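Local structure of DNA repair protein RecO (Deinococcus radiodurans, 1W3S) at residues 10-15 and 25-30; 78-83 and 122-127; 133-138 and 187-192. The protein is probably involved in DNA repair and in recombination by the RecF pathway, and binds zinc. All coordinates share one frame; numbering follows the deposited sequence.

Interaction 1: 10-15 and 25-30; sequences GIVIRR and VTLLTP
V12 meets V25 and L27 on one side of an antiparallel beta hairpin, part of the N-terminal OB-fold domain, while I13 works with L28 on the other. The first two strand segments run at 142° to each other, joined by two backbone bonds between I11 and L28 and interrupted by a classic beta bulge, where I13 and R14 both face T26. T26 is therefore held twice: its O accepts from I13 N (3.0 Å) and its N donates to R14 O (2.9 Å).

V12 splits its two methyls between neighbours. V12 CG1, anti to the backbone N (chi1 178°), lies 3.3 Å from V25 CG2, the two valines crossing at about a right angle; V12 CG2 meets L27 CD2 at 3.4 Å. With CG1 set between N and the carbonyl carbon (chi1 65°), I13 carries CD1 out to the partner strand; helices 86-101 and 110-125 also touch it. R14 and T26 run side by side, pointing the same way, with CB to CB 3.8 Å apart, before the arginine leaves to form salt bridges with E97 and D100. Across I13 and L28, which meet at about a right angle, CD1 touches CD1 at 3.4 Å.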
ATOM      1  N   GLY A  10       5.442   1.504 -15.023  1.00 45.38           N
ATOM      2  CA  GLY A  10       5.028   1.199 -13.670  1.00 44.43           C
ATOM      3  C   GLY A  10       6.032   0.405 -12.858  1.00 43.10           C
ATOM      4  O   GLY A  10       7.141   0.098 -13.306  1.00 41.98           O
ATOM      5  N   ILE A  11       5.609   0.063 -11.647  1.00 42.11           N
ATOM      6  CA  ILE A  11       6.460  -0.634 -10.703  1.00 41.77           C
ATOM      7  C   ILE A  11       5.953  -2.059 -10.507  1.00 40.83           C
ATOM      8  O   ILE A  11       4.774  -2.265 -10.248  1.00 39.38           O
ATOM      9  CB  ILE A  11       6.491   0.133  -9.387  1.00 41.38           C
ATOM     10  CG1 ILE A  11       7.218   1.459  -9.584  1.00 41.03           C
ATOM     11  CG2 ILE A  11       7.148  -0.690  -8.261  1.00 41.55           C
ATOM     12  CD1 ILE A  11       6.801   2.515  -8.558  1.00 41.53           C
ATOM     13  N   VAL A  12       6.868  -3.019 -10.633  1.00 40.70           N
ATOM     14  CA  VAL A  12       6.590  -4.421 -10.364  1.00 41.83           C
ATOM     15  C   VAL A  12       6.304  -4.602  -8.864  1.00 42.05           C
ATOM     16  O   VAL A  12       7.152  -4.304  -8.033  1.00 41.85           O
ATOM     17  CB  VAL A  12       7.791  -5.331 -10.761  1.00 41.62           C
ATOM     18  CG1 VAL A  12       7.500  -6.784 -10.436  1.00 41.14           C
ATOM     19  CG2 VAL A  12       8.151  -5.168 -12.243  1.00 41.52           C
ATOM     20  N   ILE A  13       5.099  -5.053  -8.536  1.00 43.05           N
ATOM     21  CA  ILE A  13       4.704  -5.308  -7.153  1.00 44.35           C
ATOM     22  C   ILE A  13       4.425  -6.781  -6.870  1.00 45.71           C
ATOM     23  O   ILE A  13       4.128  -7.153  -5.726  1.00 46.08           O
ATOM     24  CB  ILE A  13       3.477  -4.464  -6.769  1.00 44.11           C
ATOM     25  CG1 ILE A  13       2.247  -4.868  -7.591  1.00 43.68           C
ATOM     26  CG2 ILE A  13       3.801  -2.976  -6.904  1.00 43.23           C
ATOM     27  CD1 ILE A  13       0.949  -4.517  -6.898  1.00 43.86           C
ATOM     28  N   ARG A  14       4.503  -7.608  -7.907  1.00 47.30           N
ATOM     29  CA  ARG A  14       4.408  -9.053  -7.754  1.00 48.29           C
ATOM     30  C   ARG A  14       5.118  -9.714  -8.919  1.00 48.51           C
ATOM     31  O   ARG A  14       4.989  -9.282 -10.058  1.00 48.12           O
ATOM     32  CB  ARG A  14       2.952  -9.492  -7.710  1.00 48.46           C
ATOM     33  CG  ARG A  14       2.737 -10.874  -7.117  1.00 48.93           C
ATOM     34  CD  ARG A  14       1.279 -11.317  -7.214  1.00 51.94           C
ATOM     35  NE  ARG A  14       0.733 -11.754  -5.929  1.00 55.87           N
ATOM     36  CZ  ARG A  14       0.367 -10.934  -4.931  1.00 58.42           C
ATOM     37  NH1 ARG A  14       0.486  -9.608  -5.047  1.00 58.57           N
ATOM     38  NH2 ARG A  14      -0.119 -11.451  -3.798  1.00 58.67           N
ATOM     39  N   ARG A  15       5.869 -10.759  -8.615  1.00 49.36           N
ATOM     40  CA  ARG A  15       6.705 -11.417  -9.599  1.00 50.17           C
ATOM     41  C   ARG A  15       6.845 -12.885  -9.254  1.00 50.99           C
ATOM     42  O   ARG A  15       7.243 -13.230  -8.147  1.00 51.36           O
ATOM     43  CB  ARG A  15       8.085 -10.774  -9.642  1.00 49.73           C
ATOM     44  CG  ARG A  15       8.846 -11.171 -10.841  1.00 49.71           C
ATOM     45  CD  ARG A  15      10.284 -10.747 -10.860  1.00 50.24           C
ATOM     46  NE  ARG A  15      11.100 -11.903 -11.203  1.00 51.30           N
ATOM     47  CZ  ARG A  15      12.151 -11.891 -11.983  1.00 51.67           C
ATOM     48  NH1 ARG A  15      12.574 -10.788 -12.545  1.00 54.56           N
ATOM     49  NH2 ARG A  15      12.792 -13.012 -12.219  1.00 53.46           N
ATOM     50  N   VAL A  25       4.006 -11.084 -13.925  1.00 45.15           N
ATOM     51  CA  VAL A  25       4.209  -9.894 -13.132  1.00 44.48           C
ATOM     52  C   VAL A  25       2.888  -9.121 -12.922  1.00 43.70           C
ATOM     53  O   VAL A  25       1.996  -9.170 -13.758  1.00 43.26           O
ATOM     54  CB  VAL A  25       5.327  -9.044 -13.783  1.00 44.59           C
ATOM     55  CG1 VAL A  25       4.997  -8.673 -15.213  1.00 44.51           C
ATOM     56  CG2 VAL A  25       5.590  -7.812 -12.981  1.00 45.79           C
ATOM     57  N   THR A  26       2.747  -8.470 -11.769  1.00 42.95           N
ATOM     58  CA  THR A  26       1.747  -7.415 -11.587  1.00 42.76           C
ATOM     59  C   THR A  26       2.457  -6.068 -11.502  1.00 42.00           C
ATOM     60  O   THR A  26       3.454  -5.951 -10.831  1.00 41.40           O
ATOM     61  CB  THR A  26       0.924  -7.614 -10.308  1.00 42.64           C
ATOM     62  OG1 THR A  26       0.217  -8.858 -10.358  1.00 43.22           O
ATOM     63  CG2 THR A  26      -0.192  -6.555 -10.211  1.00 42.63           C
ATOM     64  N   LEU A  27       1.934  -5.062 -12.195  1.00 42.07           N
ATOM     65  CA  LEU A  27       2.463  -3.705 -12.149  1.00 42.20           C
ATOM     66  C   LEU A  27       1.420  -2.735 -11.643  1.00 41.89           C
ATOM     67  O   LEU A  27       0.237  -2.911 -11.894  1.00 41.58           O
ATOM     68  CB  LEU A  27       2.865  -3.225 -13.545  1.00 42.35           C
ATOM     69  CG  LEU A  27       3.997  -3.868 -14.348  1.00 43.22           C
ATOM     70  CD1 LEU A  27       4.635  -2.819 -15.272  1.00 44.71           C
ATOM     71  CD2 LEU A  27       5.041  -4.438 -13.478  1.00 43.68           C
ATOM     72  N   LEU A  28       1.872  -1.709 -10.936  1.00 42.16           N
ATOM     73  CA  LEU A  28       1.081  -0.512 -10.696  1.00 42.87           C
ATOM     74  C   LEU A  28       1.571   0.572 -11.652  1.00 42.69           C
ATOM     75  O   LEU A  28       2.768   0.841 -11.738  1.00 42.04           O
ATOM     76  CB  LEU A  28       1.227  -0.040  -9.257  1.00 42.96           C
ATOM     77  CG  LEU A  28       0.252  -0.597  -8.205  1.00 45.07           C
ATOM     78  CD1 LEU A  28      -0.427  -1.912  -8.607  1.00 46.89           C
ATOM     79  CD2 LEU A  28       0.964  -0.762  -6.863  1.00 44.28           C
ATOM     80  N   THR A  29       0.640   1.149 -12.405  1.00 42.81           N
ATOM     81  CA  THR A  29       0.950   2.228 -13.346  1.00 43.48           C
ATOM     82  C   THR A  29       0.019   3.394 -13.057  1.00 43.26           C
ATOM     83  O   THR A  29      -0.985   3.228 -12.373  1.00 43.28           O
ATOM     84  CB  THR A  29       0.700   1.754 -14.789  1.00 43.28           C
ATOM     85  OG1 THR A  29      -0.702   1.516 -14.956  1.00 44.00           O
ATOM     86  CG2 THR A  29       1.372   0.398 -15.059  1.00 43.13           C
ATOM     87  N   PRO A  30       0.303   4.562 -13.605  1.00 43.65           N
ATOM     88  CA  PRO A  30      -0.639   5.675 -13.486  1.00 44.47           C
ATOM     89  C   PRO A  30      -2.054   5.338 -13.987  1.00 45.00           C
ATOM     90  O   PRO A  30      -3.034   5.893 -13.490  1.00 44.88           O
ATOM     91  CB  PRO A  30       0.004   6.768 -14.327  1.00 44.43           C
ATOM     92  CG  PRO A  30       1.465   6.422 -14.355  1.00 44.02           C
ATOM     93  CD  PRO A  30       1.523   4.932 -14.342  1.00 43.52           C
TER

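Interaction 2: 78-83 and 122-127; sequences GALPTL and GVAHQP
L80, T82 and L83 pack against A124 and its neighbours where a 3-10 turn, residues 81-83, meets the C-terminal end of helix 110-125. The turn lies between the last strand of the N-terminal beta domain and helix 86-101, so the contact sits at the junction of sheet and helices.

The tight part centres on the A124 methyl. L83 CD2 comes within 3.5 Å of A124 CB and also reaches V123 CG1 at 3.9 Å; this inner side is buried, with F91 of helix 86-101 and V132 of helix 129-143 packing on V123. L80 adds its CB, 4.0 Å from A124 CB. The turn itself is fastened by L83 N to L80 O, at 3.1 Å. T82 OG1 is modelled 2.4 Å from A124 O, as a hydrogen bond too short to be taken at face value, and the unstaggered chi1 of 133° makes the placing of the hydroxyl doubtful. Next to it, R88 of helix 86-101 bonds to V123 O and Q126 O.

On the exposed side, at H125, the contact narrows to a few isolated atoms. A124 CB lies over one face of the imidazole, and T82 CG2 stands a loose 4.3 Å from H125 CE1. L80 crosses the histidine at about a right angle, with L80 CD2 3.3 Å from H125 NE2.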
ATOM      1  N   GLY A  78      14.203   2.759 -13.723  1.00 45.82           N
ATOM      2  CA  GLY A  78      14.657   3.210 -12.404  1.00 44.38           C
ATOM      3  C   GLY A  78      14.616   2.089 -11.381  1.00 43.16           C
ATOM      4  O   GLY A  78      13.727   1.233 -11.425  1.00 42.88           O
ATOM      5  N   ALA A  79      15.577   2.085 -10.465  1.00 41.85           N
ATOM      6  CA  ALA A  79      15.612   1.113  -9.377  1.00 41.10           C
ATOM      7  C   ALA A  79      16.116   1.710  -8.063  1.00 40.23           C
ATOM      8  O   ALA A  79      16.814   2.722  -8.051  1.00 39.89           O
ATOM      9  CB  ALA A  79      16.481  -0.089  -9.775  1.00 41.32           C
ATOM     10  N   LEU A  80      15.748   1.056  -6.959  1.00 39.24           N
ATOM     11  CA  LEU A  80      16.163   1.442  -5.609  1.00 38.28           C
ATOM     12  C   LEU A  80      16.984   0.299  -5.014  1.00 37.48           C
ATOM     13  O   LEU A  80      16.435  -0.581  -4.365  1.00 37.30           O
ATOM     14  CB  LEU A  80      14.929   1.762  -4.745  1.00 37.90           C
ATOM     15  CG  LEU A  80      14.098   2.961  -5.242  1.00 37.14           C
ATOM     16  CD1 LEU A  80      12.673   2.925  -4.708  1.00 36.82           C
ATOM     17  CD2 LEU A  80      14.759   4.276  -4.882  1.00 35.33           C
ATOM     18  N   PRO A  81      18.294   0.298  -5.247  1.00 36.95           N
ATOM     19  CA  PRO A  81      19.158  -0.831  -4.845  1.00 37.51           C
ATOM     20  C   PRO A  81      19.219  -1.100  -3.319  1.00 37.19           C
ATOM     21  O   PRO A  81      19.537  -2.200  -2.857  1.00 35.59           O
ATOM     22  CB  PRO A  81      20.539  -0.418  -5.372  1.00 37.42           C
ATOM     23  CG  PRO A  81      20.454   1.038  -5.587  1.00 37.42           C
ATOM     24  CD  PRO A  81      19.051   1.362  -5.916  1.00 36.74           C
ATOM     25  N   THR A  82      18.923  -0.042  -2.590  1.00 37.53           N
ATOM     26  CA  THR A  82      18.808  -0.010  -1.126  1.00 37.80           C
ATOM     27  C   THR A  82      17.649  -0.860  -0.552  1.00 36.98           C
ATOM     28  O   THR A  82      17.629  -1.144   0.638  1.00 36.74           O
ATOM     29  CB  THR A  82      18.694   1.491  -0.673  1.00 38.29           C
ATOM     30  OG1 THR A  82      17.630   1.629   0.256  1.00 39.87           O
ATOM     31  CG2 THR A  82      18.183   2.425  -1.830  1.00 39.74           C
ATOM     32  N   LEU A  83      16.700  -1.279  -1.388  1.00 36.47           N
ATOM     33  CA  LEU A  83      15.667  -2.243  -0.960  1.00 36.29           C
ATOM     34  C   LEU A  83      16.209  -3.684  -0.871  1.00 35.80           C
ATOM     35  O   LEU A  83      15.475  -4.600  -0.550  1.00 34.72           O
ATOM     36  CB  LEU A  83      14.446  -2.203  -1.886  1.00 35.99           C
ATOM     37  CG  LEU A  83      13.739  -0.841  -2.063  1.00 36.82           C
ATOM     38  CD1 LEU A  83      12.534  -0.958  -3.000  1.00 35.91           C
ATOM     39  CD2 LEU A  83      13.305  -0.231  -0.731  1.00 36.30           C
ATOM     40  N   GLY A 122      10.615   6.531   0.117  1.00 33.38           N
ATOM     41  CA  GLY A 122      10.810   6.738   1.546  1.00 33.60           C
ATOM     42  C   GLY A 122      11.355   5.496   2.235  1.00 33.44           C
ATOM     43  O   GLY A 122      12.307   5.557   3.000  1.00 33.08           O
ATOM     44  N   VAL A 123      10.761   4.355   1.950  1.00 33.85           N
ATOM     45  CA  VAL A 123      11.236   3.110   2.528  1.00 34.36           C
ATOM     46  C   VAL A 123      12.724   2.882   2.227  1.00 34.75           C
ATOM     47  O   VAL A 123      13.455   2.431   3.101  1.00 34.64           O
ATOM     48  CB  VAL A 123      10.371   1.906   2.057  1.00 34.27           C
ATOM     49  CG1 VAL A 123      11.052   0.573   2.350  1.00 34.44           C
ATOM     50  CG2 VAL A 123       8.988   1.967   2.710  1.00 34.58           C
ATOM     51  N   ALA A 124      13.156   3.192   1.005  1.00 35.30           N
ATOM     52  CA  ALA A 124      14.530   2.938   0.561  1.00 35.89           C
ATOM     53  C   ALA A 124      15.535   3.899   1.161  1.00 36.47           C
ATOM     54  O   ALA A 124      16.678   3.521   1.442  1.00 36.15           O
ATOM     55  CB  ALA A 124      14.622   3.025  -0.960  1.00 35.59           C
ATOM     56  N   HIS A 125      15.120   5.152   1.330  1.00 37.49           N
ATOM     57  CA  HIS A 125      16.054   6.241   1.580  1.00 38.31           C
ATOM     58  C   HIS A 125      16.055   6.803   2.992  1.00 39.24           C
ATOM     59  O   HIS A 125      16.971   7.524   3.350  1.00 39.88           O
ATOM     60  CB  HIS A 125      15.749   7.398   0.640  1.00 38.63           C
ATOM     61  CG  HIS A 125      15.978   7.090  -0.800  1.00 38.09           C
ATOM     62  ND1 HIS A 125      17.208   6.688  -1.286  1.00 39.30           N
ATOM     63  CD2 HIS A 125      15.144   7.145  -1.865  1.00 36.71           C
ATOM     64  CE1 HIS A 125      17.113   6.496  -2.591  1.00 38.36           C
ATOM     65  NE2 HIS A 125      15.871   6.766  -2.964  1.00 38.36           N
ATOM     66  N   GLN A 126      15.051   6.510   3.807  1.00 40.25           N
ATOM     67  CA  GLN A 126      14.966   7.206   5.097  1.00 40.79           C
ATOM     68  C   GLN A 126      15.323   6.402   6.350  1.00 40.67           C
ATOM     69  O   GLN A 126      15.256   5.187   6.337  1.00 40.68           O
ATOM     70  CB  GLN A 126      13.629   7.951   5.191  1.00 40.94           C
ATOM     71  CG  GLN A 126      13.885   9.482   5.024  1.00 42.04           C
ATOM     72  CD  GLN A 126      12.760  10.200   4.410  1.00 42.37           C
ATOM     73  OE1 GLN A 126      11.657   9.673   4.349  1.00 48.55           O
ATOM     74  NE2 GLN A 126      13.012  11.407   3.933  1.00 44.45           N
ATOM     75  N   PRO A 127      15.743   7.081   7.421  1.00 41.47           N
ATOM     76  CA  PRO A 127      16.180   6.407   8.651  1.00 41.89           C
ATOM     77  C   PRO A 127      15.133   5.470   9.252  1.00 42.49           C
ATOM     78  O   PRO A 127      15.501   4.467   9.856  1.00 42.99           O
ATOM     79  CB  PRO A 127      16.416   7.566   9.625  1.00 41.63           C
ATOM     80  CG  PRO A 127      16.657   8.725   8.803  1.00 41.36           C
ATOM     81  CD  PRO A 127      15.814   8.546   7.575  1.00 41.71           C
TER

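Interaction 3: 133-138 and 187-192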
ATOM      1  N   ALA A 133       6.192   3.339   6.191  1.00 41.98           N
ATOM      2  CA  ALA A 133       5.177   2.332   5.878  1.00 42.38           C
ATOM      3  C   ALA A 133       3.829   2.740   6.424  1.00 42.56           C
ATOM      4  O   ALA A 133       2.833   2.728   5.705  1.00 43.06           O
ATOM      5  CB  ALA A 133       5.574   0.951   6.431  1.00 42.29           C
ATOM      6  N   LEU A 134       3.809   3.111   7.696  1.00 42.96           N
ATOM      7  CA  LEU A 134       2.574   3.479   8.384  1.00 43.36           C
ATOM      8  C   LEU A 134       1.920   4.703   7.793  1.00 43.31           C
ATOM      9  O   LEU A 134       0.724   4.688   7.501  1.00 43.40           O
ATOM     10  CB  LEU A 134       2.833   3.743   9.875  1.00 43.61           C
ATOM     11  CG  LEU A 134       2.810   2.524  10.780  1.00 43.83           C
ATOM     12  CD1 LEU A 134       3.281   2.898  12.173  1.00 44.60           C
ATOM     13  CD2 LEU A 134       1.409   1.912  10.814  1.00 44.50           C
ATOM     14  N   VAL A 135       2.691   5.771   7.651  1.00 43.34           N
ATOM     15  CA  VAL A 135       2.144   7.000   7.104  1.00 43.74           C
ATOM     16  C   VAL A 135       1.508   6.718   5.757  1.00 44.15           C
ATOM     17  O   VAL A 135       0.353   7.080   5.526  1.00 44.02           O
ATOM     18  CB  VAL A 135       3.200   8.115   6.969  1.00 43.44           C
ATOM     19  CG1 VAL A 135       2.677   9.271   6.111  1.00 42.88           C
ATOM     20  CG2 VAL A 135       3.596   8.626   8.344  1.00 43.29           C
ATOM     21  N   MET A 136       2.261   6.047   4.888  1.00 44.70           N
ATOM     22  CA  MET A 136       1.815   5.773   3.517  1.00 45.02           C
ATOM     23  C   MET A 136       0.632   4.820   3.427  1.00 45.19           C
ATOM     24  O   MET A 136      -0.155   4.930   2.507  1.00 45.49           O
ATOM     25  CB  MET A 136       2.983   5.244   2.681  1.00 45.15           C
ATOM     26  CG  MET A 136       4.119   6.264   2.536  1.00 45.82           C
ATOM     27  SD  MET A 136       3.559   7.861   1.917  1.00 46.77           S
ATOM     28  CE  MET A 136       4.867   8.260   0.747  1.00 47.12           C
ATOM     29  N   SER A 137       0.499   3.891   4.362  1.00 45.40           N
ATOM     30  CA  SER A 137      -0.657   2.999   4.363  1.00 45.87           C
ATOM     31  C   SER A 137      -1.949   3.766   4.659  1.00 46.33           C
ATOM     32  O   SER A 137      -2.967   3.516   4.032  1.00 46.37           O
ATOM     33  CB  SER A 137      -0.480   1.880   5.388  1.00 45.85           C
ATOM     34  OG  SER A 137       0.671   1.100   5.131  1.00 45.41           O
ATOM     35  N   TYR A 138      -1.916   4.695   5.615  1.00 47.07           N
ATOM     36  CA  TYR A 138      -3.098   5.534   5.909  1.00 47.54           C
ATOM     37  C   TYR A 138      -3.373   6.523   4.793  1.00 48.45           C
ATOM     38  O   TYR A 138      -4.531   6.853   4.530  1.00 49.19           O
ATOM     39  CB  TYR A 138      -2.970   6.259   7.261  1.00 47.21           C
ATOM     40  CG  TYR A 138      -3.317   5.339   8.419  1.00 47.36           C
ATOM     41  CD1 TYR A 138      -4.623   5.248   8.893  1.00 47.02           C
ATOM     42  CD2 TYR A 138      -2.347   4.515   9.004  1.00 47.33           C
ATOM     43  CE1 TYR A 138      -4.954   4.383   9.926  1.00 47.23           C
ATOM     44  CE2 TYR A 138      -2.668   3.644  10.032  1.00 47.19           C
ATOM     45  CZ  TYR A 138      -3.976   3.582  10.486  1.00 47.33           C
ATOM     46  OH  TYR A 138      -4.304   2.729  11.510  1.00 48.47           O
ATOM     47  N   LEU A 187      -3.517   9.017  18.972  1.00 61.06           N
ATOM     48  CA  LEU A 187      -4.799   9.676  18.716  1.00 61.27           C
ATOM     49  C   LEU A 187      -4.678  10.746  17.629  1.00 61.21           C
ATOM     50  O   LEU A 187      -5.487  10.818  16.695  1.00 60.83           O
ATOM     51  CB  LEU A 187      -5.292  10.338  20.017  1.00 61.46           C
ATOM     52  CG  LEU A 187      -6.722  10.090  20.480  1.00 61.87           C
ATOM     53  CD1 LEU A 187      -6.951  10.840  21.781  1.00 62.35           C
ATOM     54  CD2 LEU A 187      -7.709  10.532  19.431  1.00 62.66           C
ATOM     55  N   ASP A 188      -3.662  11.587  17.783  1.00 61.30           N
ATOM     56  CA  ASP A 188      -3.431  12.705  16.885  1.00 61.40           C
ATOM     57  C   ASP A 188      -3.215  12.223  15.460  1.00 61.52           C
ATOM     58  O   ASP A 188      -3.734  12.806  14.494  1.00 61.57           O
ATOM     59  CB  ASP A 188      -2.200  13.487  17.346  1.00 61.29           C
ATOM     60  CG  ASP A 188      -1.694  14.436  16.289  1.00 61.74           C
ATOM     61  OD1 ASP A 188      -0.595  14.164  15.754  1.00 62.73           O
ATOM     62  OD2 ASP A 188      -2.343  15.439  15.896  1.00 61.98           O
ATOM     63  N   PHE A 189      -2.417  11.166  15.351  1.00 61.60           N
ATOM     64  CA  PHE A 189      -2.079  10.574  14.076  1.00 61.71           C
ATOM     65  C   PHE A 189      -3.300   9.869  13.479  1.00 61.77           C
ATOM     66  O   PHE A 189      -3.647  10.091  12.316  1.00 61.56           O
ATOM     67  CB  PHE A 189      -0.909   9.593  14.246  1.00 61.74           C
ATOM     68  CG  PHE A 189      -0.703   8.701  13.066  1.00 61.77           C
ATOM     69  CD1 PHE A 189      -0.002   9.151  11.950  1.00 61.78           C
ATOM     70  CD2 PHE A 189      -1.229   7.418  13.054  1.00 61.69           C
ATOM     71  CE1 PHE A 189       0.178   8.329  10.846  1.00 62.08           C
ATOM     72  CE2 PHE A 189      -1.054   6.590  11.950  1.00 62.06           C
ATOM     73  CZ  PHE A 189      -0.348   7.044  10.845  1.00 61.62           C
ATOM     74  N   LEU A 190      -3.946   9.024  14.279  1.00 61.89           N
ATOM     75  CA  LEU A 190      -5.172   8.337  13.852  1.00 62.34           C
ATOM     76  C   LEU A 190      -6.215   9.306  13.307  1.00 62.58           C
ATOM     77  O   LEU A 190      -6.927   8.984  12.363  1.00 62.36           O
ATOM     78  CB  LEU A 190      -5.773   7.521  15.005  1.00 62.11           C
ATOM     79  CG  LEU A 190      -5.758   5.981  14.968  1.00 62.26           C
ATOM     80  CD1 LEU A 190      -4.825   5.350  13.925  1.00 61.66           C
ATOM     81  CD2 LEU A 190      -5.440   5.428  16.370  1.00 62.49           C
ATOM     82  N   ARG A 191      -6.289  10.492  13.904  1.00 63.22           N
ATOM     83  CA  ARG A 191      -7.217  11.532  13.475  1.00 63.76           C
ATOM     84  C   ARG A 191      -6.822  12.209  12.160  1.00 64.14           C
ATOM     85  O   ARG A 191      -7.691  12.498  11.329  1.00 64.33           O
ATOM     86  CB  ARG A 191      -7.350  12.606  14.569  1.00 64.11           C
ATOM     87  CG  ARG A 191      -8.231  12.209  15.733  1.00 64.18           C
ATOM     88  CD  ARG A 191      -8.277  13.235  16.851  1.00 64.36           C
ATOM     89  NE  ARG A 191      -9.290  12.890  17.856  1.00 65.30           N
ATOM     90  CZ  ARG A 191      -9.446  13.504  19.038  1.00 65.49           C
ATOM     91  NH1 ARG A 191      -8.653  14.509  19.391  1.00 65.15           N
ATOM     92  NH2 ARG A 191     -10.401  13.099  19.877  1.00 65.26           N
ATOM     93  N   HIS A 192      -5.527  12.475  11.975  1.00 64.56           N
ATOM     94  CA  HIS A 192      -5.069  13.374  10.896  1.00 64.57           C
ATOM     95  C   HIS A 192      -4.145  12.774   9.832  1.00 64.53           C
ATOM     96  O   HIS A 192      -3.872  13.417   8.826  1.00 64.28           O
ATOM     97  CB  HIS A 192      -4.402  14.599  11.527  1.00 64.97           C
ATOM     98  CG  HIS A 192      -5.277  15.312  12.510  1.00 65.06           C
ATOM     99  ND1 HIS A 192      -5.196  15.095  13.869  1.00 64.85           N
ATOM    100  CD2 HIS A 192      -6.265  16.221  12.330  1.00 65.79           C
ATOM    101  CE1 HIS A 192      -6.089  15.849  14.487  1.00 65.37           C
ATOM    102  NE2 HIS A 192      -6.751  16.541  13.577  1.00 66.42           N
TER
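Y138 and F189 make a T-shaped ring pair that joins two helices of the C-terminal helical domain, 129-143 and 184-192. The short segments run in broadly the same direction, 35° apart, and their axes approach no closer than 11.2 Å, so large side chains have to bridge the gap.

The aromatic contact comes first. F189 turns its edge to the face of Y138, with the ring planes at 79° and the centroids 5.3 Å apart. Its CG lies anti to the backbone N (chi1 166°), which sends the phenyl across toward the other helix; F189 CZ then reaches 3.7 Å from Y138 CD2, and F189 CE2 lies over the tyrosine face. L134 O also lies at the edge of the phenyl, near its plane, at the same CZ, and W131 meets the same ring from elsewhere on helix 129-143.

Aliphatic contacts flank the rings. V135 CG2 brushes F189 CE1 at 4.2 Å, and L190 CD1 approaches the phenol end of Y138 obliquely. L214 and L218 of helix 211-225 pack on F189 and Y138 respectively, making this interface part of a larger buried core.

No hydrogen bond spans the two segments; the polar bonds stay within each helix or go elsewhere. A133 O accepts both S137 N and S137 OG, which come to it from opposite faces of the carbonyl plane, the hydroxyl at 2.8 Å from O. In the other helix, H192 ND1 donates to D188 O, a bond that lies close to the imidazole plane and lands on a carbonyl lone pair, while the D188 carboxylate forms a salt bridge with R196. Y138 OH has a weak bond to L214 O and is also touched by carbon, standing 3.6 Å from L190 CD1.

How the interactions relate
From the N terminus the three contacts follow in series, none enclosing or crossing another. Interaction 1 closes a loop of nine residues, the strand ends and the turn of the first hairpin in the N-terminal domain. Interaction 2 closes a loop of 38 residues holding helix 86-101 and most of helix 110-125, and ties the exit from the sheet to the helical part. Helix 129-143 follows directly, and interaction 3 closes a 48-residue loop that carries the four zinc-binding cysteines, C153, C156, C173 and C176. Centres of interactions 1 and 3 are about 25 Å apart, on opposite sides of the chain's centre; interactions 2 and 3 come within about 5 Å at their nearest atoms without touching.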